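Local structure of calcineurin-like phosphoesterase domain-containing protein (Aquifex aeolicus, 1XM7) at residues I7-I17 / R25-L34. The protein is of unknown function but belongs to the calcineurin-like phosphoesterase family, so it is probably a metal-dependent hydrolase of phosphate esters. Sequence-based numbering, arbitrary orientation.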
loop_
_atom_site.group_PDB
_atom_site.type_symbol
_atom_site.label_atom_id
_atom_site.label_comp_id
_atom_site.label_asym_id
_atom_site.label_seq_id
_atom_site.Cartn_x
_atom_site.Cartn_y
_atom_site.Cartn_z
ATOM N N ILE A 7 0.338 4.066 -0.225
ATOM C CA ILE A 7 -1.056 3.681 -0.318
ATOM C C ILE A 7 -1.068 2.219 -0.710
ATOM O O ILE A 7 -0.096 1.728 -1.286
ATOM C CB ILE A 7 -1.729 4.507 -1.425
ATOM C CG1 ILE A 7 -3.255 4.358 -1.370
ATOM C CG2 ILE A 7 -1.137 4.103 -2.785
ATOM C CD1 ILE A 7 -3.989 5.421 -2.206
ATOM N N SER A 8 -2.148 1.516 -0.400
ATOM C CA SER A 8 -2.217 0.115 -0.773
ATOM C C SER A 8 -3.626 -0.438 -0.691
ATOM O O SER A 8 -4.512 0.180 -0.108
ATOM C CB SER A 8 -1.295 -0.720 0.110
ATOM O OG SER A 8 -1.773 -0.721 1.432
ATOM N N ASP A 9 -3.818 -1.610 -1.283
ATOM C CA ASP A 9 -5.109 -2.280 -1.287
ATOM C C ASP A 9 -6.185 -1.426 -1.924
ATOM O O ASP A 9 -7.288 -1.304 -1.389
ATOM C CB ASP A 9 -5.518 -2.646 0.134
ATOM C CG ASP A 9 -4.452 -3.425 0.846
ATOM O OD1 ASP A 9 -3.571 -2.804 1.470
ATOM O OD2 ASP A 9 -4.471 -4.662 0.762
ATOM N N THR A 10 -5.860 -0.848 -3.077
ATOM C CA THR A 10 -6.799 -0.002 -3.792
ATOM C C THR A 10 -7.943 -0.813 -4.402
ATOM O O THR A 10 -9.072 -0.318 -4.528
ATOM C CB THR A 10 -6.069 0.792 -4.871
ATOM O OG1 THR A 10 -5.172 -0.071 -5.571
ATOM C CG2 THR A 10 -5.270 1.911 -4.239
ATOM N N HIS A 11 -7.652 -2.062 -4.760
ATOM C CA HIS A 11 -8.651 -2.952 -5.335
ATOM C C HIS A 11 -9.461 -2.300 -6.451
ATOM O O HIS A 11 -10.689 -2.441 -6.501
ATOM C CB HIS A 11 -9.615 -3.449 -4.251
ATOM C CG HIS A 11 -9.084 -4.588 -3.430
ATOM N ND1 HIS A 11 -8.197 -4.412 -2.389
ATOM C CD2 HIS A 11 -9.318 -5.921 -3.500
ATOM C CE1 HIS A 11 -7.908 -5.585 -1.855
ATOM N NE2 HIS A 11 -8.575 -6.516 -2.511
ATOM N N PHE A 12 -8.787 -1.579 -7.339
ATOM C CA PHE A 12 -9.482 -0.938 -8.443
ATOM C C PHE A 12 -10.282 -1.989 -9.187
ATOM O O PHE A 12 -9.772 -3.057 -9.498
ATOM C CB PHE A 12 -8.495 -0.284 -9.409
ATOM C CG PHE A 12 -7.836 0.949 -8.870
ATOM C CD1 PHE A 12 -8.598 2.038 -8.458
ATOM C CD2 PHE A 12 -6.450 1.045 -8.821
ATOM C CE1 PHE A 12 -7.989 3.208 -8.010
ATOM C CE2 PHE A 12 -5.830 2.211 -8.374
ATOM C CZ PHE A 12 -6.600 3.295 -7.970
ATOM N N TYR A 13 -11.545 -1.678 -9.454
ATOM C CA TYR A 13 -12.433 -2.572 -10.181
ATOM C C TYR A 13 -12.925 -3.773 -9.401
ATOM O O TYR A 13 -13.614 -4.627 -9.956
ATOM C CB TYR A 13 -11.774 -3.038 -11.480
ATOM C CG TYR A 13 -11.694 -1.956 -12.535
ATOM C CD1 TYR A 13 -10.467 -1.435 -12.945
ATOM C CD2 TYR A 13 -12.849 -1.455 -13.128
ATOM C CE1 TYR A 13 -10.397 -0.448 -13.922
ATOM C CE2 TYR A 13 -12.790 -0.468 -14.103
ATOM C CZ TYR A 13 -11.567 0.028 -14.492
ATOM O OH TYR A 13 -11.526 1.017 -15.437
ATOM N N HIS A 14 -12.571 -3.865 -8.125
ATOM C CA HIS A 14 -13.066 -4.983 -7.328
ATOM C C HIS A 14 -14.424 -4.575 -6.756
ATOM O O HIS A 14 -14.589 -4.348 -5.549
ATOM C CB HIS A 14 -12.119 -5.351 -6.189
ATOM C CG HIS A 14 -12.491 -6.637 -5.513
ATOM N ND1 HIS A 14 -11.883 -7.083 -4.359
ATOM C CD2 HIS A 14 -13.420 -7.570 -5.836
ATOM C CE1 HIS A 14 -12.425 -8.233 -3.998
ATOM N NE2 HIS A 14 -13.358 -8.550 -4.877
ATOM N N GLU A 15 -15.382 -4.482 -7.668
ATOM C CA GLU A 15 -16.761 -4.092 -7.403
ATOM C C GLU A 15 -17.383 -4.802 -6.209
ATOM O O GLU A 15 -18.136 -4.201 -5.451
ATOM C CB GLU A 15 -17.558 -4.387 -8.668
ATOM C CG GLU A 15 -18.985 -3.918 -8.737
ATOM C CD GLU A 15 -19.601 -4.297 -10.090
ATOM O OE1 GLU A 15 -19.853 -5.509 -10.320
ATOM O OE2 GLU A 15 -19.805 -3.390 -10.937
ATOM N N ASN A 16 -17.050 -6.077 -6.047
ATOM C CA ASN A 16 -17.596 -6.903 -4.978
ATOM C C ASN A 16 -17.142 -6.543 -3.576
ATOM O O ASN A 16 -17.795 -6.901 -2.592
ATOM C CB ASN A 16 -17.268 -8.369 -5.263
ATOM C CG ASN A 16 -18.315 -9.313 -4.716
ATOM O OD1 ASN A 16 -19.513 -9.017 -4.759
ATOM N ND2 ASN A 16 -17.877 -10.465 -4.218
ATOM N N ILE A 17 -16.027 -5.833 -3.473
ATOM C CA ILE A 17 -15.515 -5.455 -2.166
ATOM C C ILE A 17 -16.463 -4.479 -1.471
ATOM O O ILE A 17 -16.353 -4.243 -0.267
ATOM C CB ILE A 17 -14.094 -4.837 -2.283
ATOM C CG1 ILE A 17 -13.395 -4.908 -0.926
ATOM C CG2 ILE A 17 -14.175 -3.395 -2.769
ATOM C CD1 ILE A 17 -11.920 -4.658 -0.986
ATOM N N ARG A 25 -16.176 0.245 2.148
ATOM C CA ARG A 25 -16.252 0.357 0.696
ATOM C C ARG A 25 -17.642 0.786 0.229
ATOM O O ARG A 25 -18.666 0.355 0.764
ATOM C CB ARG A 25 -15.859 -0.971 0.043
ATOM C CG ARG A 25 -14.434 -1.421 0.349
ATOM C CD ARG A 25 -13.381 -0.665 -0.458
ATOM N NE ARG A 25 -12.026 -1.103 -0.109
ATOM C CZ ARG A 25 -10.938 -0.894 -0.849
ATOM N NH1 ARG A 25 -11.016 -0.246 -2.004
ATOM N NH2 ARG A 25 -9.762 -1.341 -0.429
ATOM N N PHE A 26 -17.653 1.626 -0.799
ATOM C CA PHE A 26 -18.873 2.184 -1.359
ATOM C C PHE A 26 -18.675 2.367 -2.851
ATOM O O PHE A 26 -17.544 2.495 -3.313
ATOM C CB PHE A 26 -19.088 3.544 -0.737
ATOM C CG PHE A 26 -17.897 4.443 -0.887
ATOM C CD1 PHE A 26 -17.686 5.156 -2.069
ATOM C CD2 PHE A 26 -16.946 4.535 0.130
ATOM C CE1 PHE A 26 -16.543 5.945 -2.236
ATOM C CE2 PHE A 26 -15.792 5.326 -0.028
ATOM C CZ PHE A 26 -15.593 6.030 -1.212
ATOM N N LYS A 27 -19.772 2.416 -3.598
ATOM C CA LYS A 27 -19.689 2.605 -5.038
ATOM C C LYS A 27 -18.959 3.913 -5.392
ATOM O O LYS A 27 -19.204 4.960 -4.796
ATOM C CB LYS A 27 -21.089 2.601 -5.649
ATOM C CG LYS A 27 -21.074 2.680 -7.165
ATOM C CD LYS A 27 -22.450 2.431 -7.774
ATOM C CE LYS A 27 -22.360 2.358 -9.298
ATOM N NZ LYS A 27 -21.266 1.439 -9.770
ATOM N N GLY A 28 -18.049 3.841 -6.359
ATOM C CA GLY A 28 -17.305 5.022 -6.749
ATOM C C GLY A 28 -16.087 5.296 -5.880
ATOM O O GLY A 28 -15.671 6.450 -5.750
ATOM N N PHE A 29 -15.503 4.257 -5.288
ATOM C CA PHE A 29 -14.330 4.455 -4.438
ATOM C C PHE A 29 -13.068 4.639 -5.263
ATOM O O PHE A 29 -12.093 5.213 -4.788
ATOM C CB PHE A 29 -14.159 3.290 -3.455
ATOM C CG PHE A 29 -13.936 1.966 -4.118
ATOM C CD1 PHE A 29 -12.667 1.603 -4.573
ATOM C CD2 PHE A 29 -14.997 1.087 -4.311
ATOM C CE1 PHE A 29 -12.452 0.383 -5.219
ATOM C CE2 PHE A 29 -14.804 -0.136 -4.952
ATOM C CZ PHE A 29 -13.522 -0.491 -5.412
ATOM N N GLU A 30 -13.080 4.156 -6.502
ATOM C CA GLU A 30 -11.913 4.316 -7.360
ATOM C C GLU A 30 -11.719 5.805 -7.617
ATOM O O GLU A 30 -10.604 6.322 -7.505
ATOM C CB GLU A 30 -12.093 3.579 -8.694
ATOM C CG GLU A 30 -12.077 2.061 -8.578
ATOM C CD GLU A 30 -13.464 1.450 -8.453
ATOM O OE1 GLU A 30 -14.375 2.100 -7.881
ATOM O OE2 GLU A 30 -13.632 0.303 -8.922
ATOM N N ILE A 31 -12.809 6.492 -7.947
ATOM C CA ILE A 31 -12.761 7.921 -8.220
ATOM C C ILE A 31 -12.278 8.689 -6.998
ATOM O O ILE A 31 -11.529 9.657 -7.124
ATOM C CB ILE A 31 -14.159 8.469 -8.639
ATOM C CG1 ILE A 31 -14.155 8.889 -10.107
ATOM C CG2 ILE A 31 -14.522 9.701 -7.811
ATOM C CD1 ILE A 31 -13.745 7.811 -11.055
ATOM N N VAL A 32 -12.711 8.273 -5.817
ATOM C CA VAL A 32 -12.300 8.958 -4.602
ATOM C C VAL A 32 -10.814 8.802 -4.354
ATOM O O VAL A 32 -10.136 9.764 -4.001
ATOM C CB VAL A 32 -13.065 8.430 -3.391
ATOM C CG1 VAL A 32 -12.443 8.960 -2.107
ATOM C CG2 VAL A 32 -14.528 8.842 -3.501
ATOM N N ILE A 33 -10.308 7.589 -4.539
ATOM C CA ILE A 33 -8.884 7.319 -4.347
ATOM C C ILE A 33 -8.051 8.122 -5.340
ATOM O O ILE A 33 -7.106 8.806 -4.958
ATOM C CB ILE A 33 -8.556 5.818 -4.553
ATOM C CG1 ILE A 33 -9.059 4.993 -3.361
ATOM C CG2 ILE A 33 -7.052 5.641 -4.761
ATOM C CD1 ILE A 33 -8.993 3.480 -3.585
ATOM N N LEU A 34 -8.402 8.014 -6.617
ATOM C CA LEU A 34 -7.698 8.728 -7.680
ATOM C C LEU A 34 -7.739 10.239 -7.471
ATOM O O LEU A 34 -6.805 10.955 -7.831
ATOM C CB LEU A 34 -8.314 8.380 -9.034
ATOM C CG LEU A 34 -8.139 6.914 -9.452
ATOM C CD1 LEU A 34 -8.911 6.644 -10.743
ATOM C CD2 LEU A 34 -6.651 6.610 -9.626
#
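R25 crosses I17 obliquely, and its guanidinium ends on the backbone of the loop after strand 4-7. R25 NH2 donates to D9 O at 2.7 Å, in the guanidinium plane and almost in line with the carbonyl. The bond from R25 NH1 to T10 O, at 3.2 Å, is less regular: the donor stands well above the carbonyl plane. I17 CD1 lies over one guanidinium face, 3.7 Å from R25 NE, which forms a salt bridge with E172. With an alanine in place of R25, the carbonyls of D9 and T10 would probably lose these donors and E172 a positive partner. D9-T10-H11 fits the Asp-X-His motif of this family, whose Asp and His usually bind metal, so R25 probably steadies the backbone of a metal-site loop. With F12 CG anti to the carbonyl carbon (chi1 -72°), the ring turns back to the helix. E30 CG meets the ring edge at F12 CD1, 3.5 Å away, and L34 CD2 packs against F12 CZ at 3.7 Å. E30 bends at chi2 (94°), and its OE2 accepts the bond from Y13 N at 2.9 Å, while E30 OE1 sits over the F29 ring. I33 CG2 touches I7 CD1 and F12 CZ, and I33 CD1 reaches T10 CG2. The contact fastens the loop after strand 4-7 to the first turns of helix 29-38 and the loop leading into it. Helix 63-69 packs nearby, with W67 against F12.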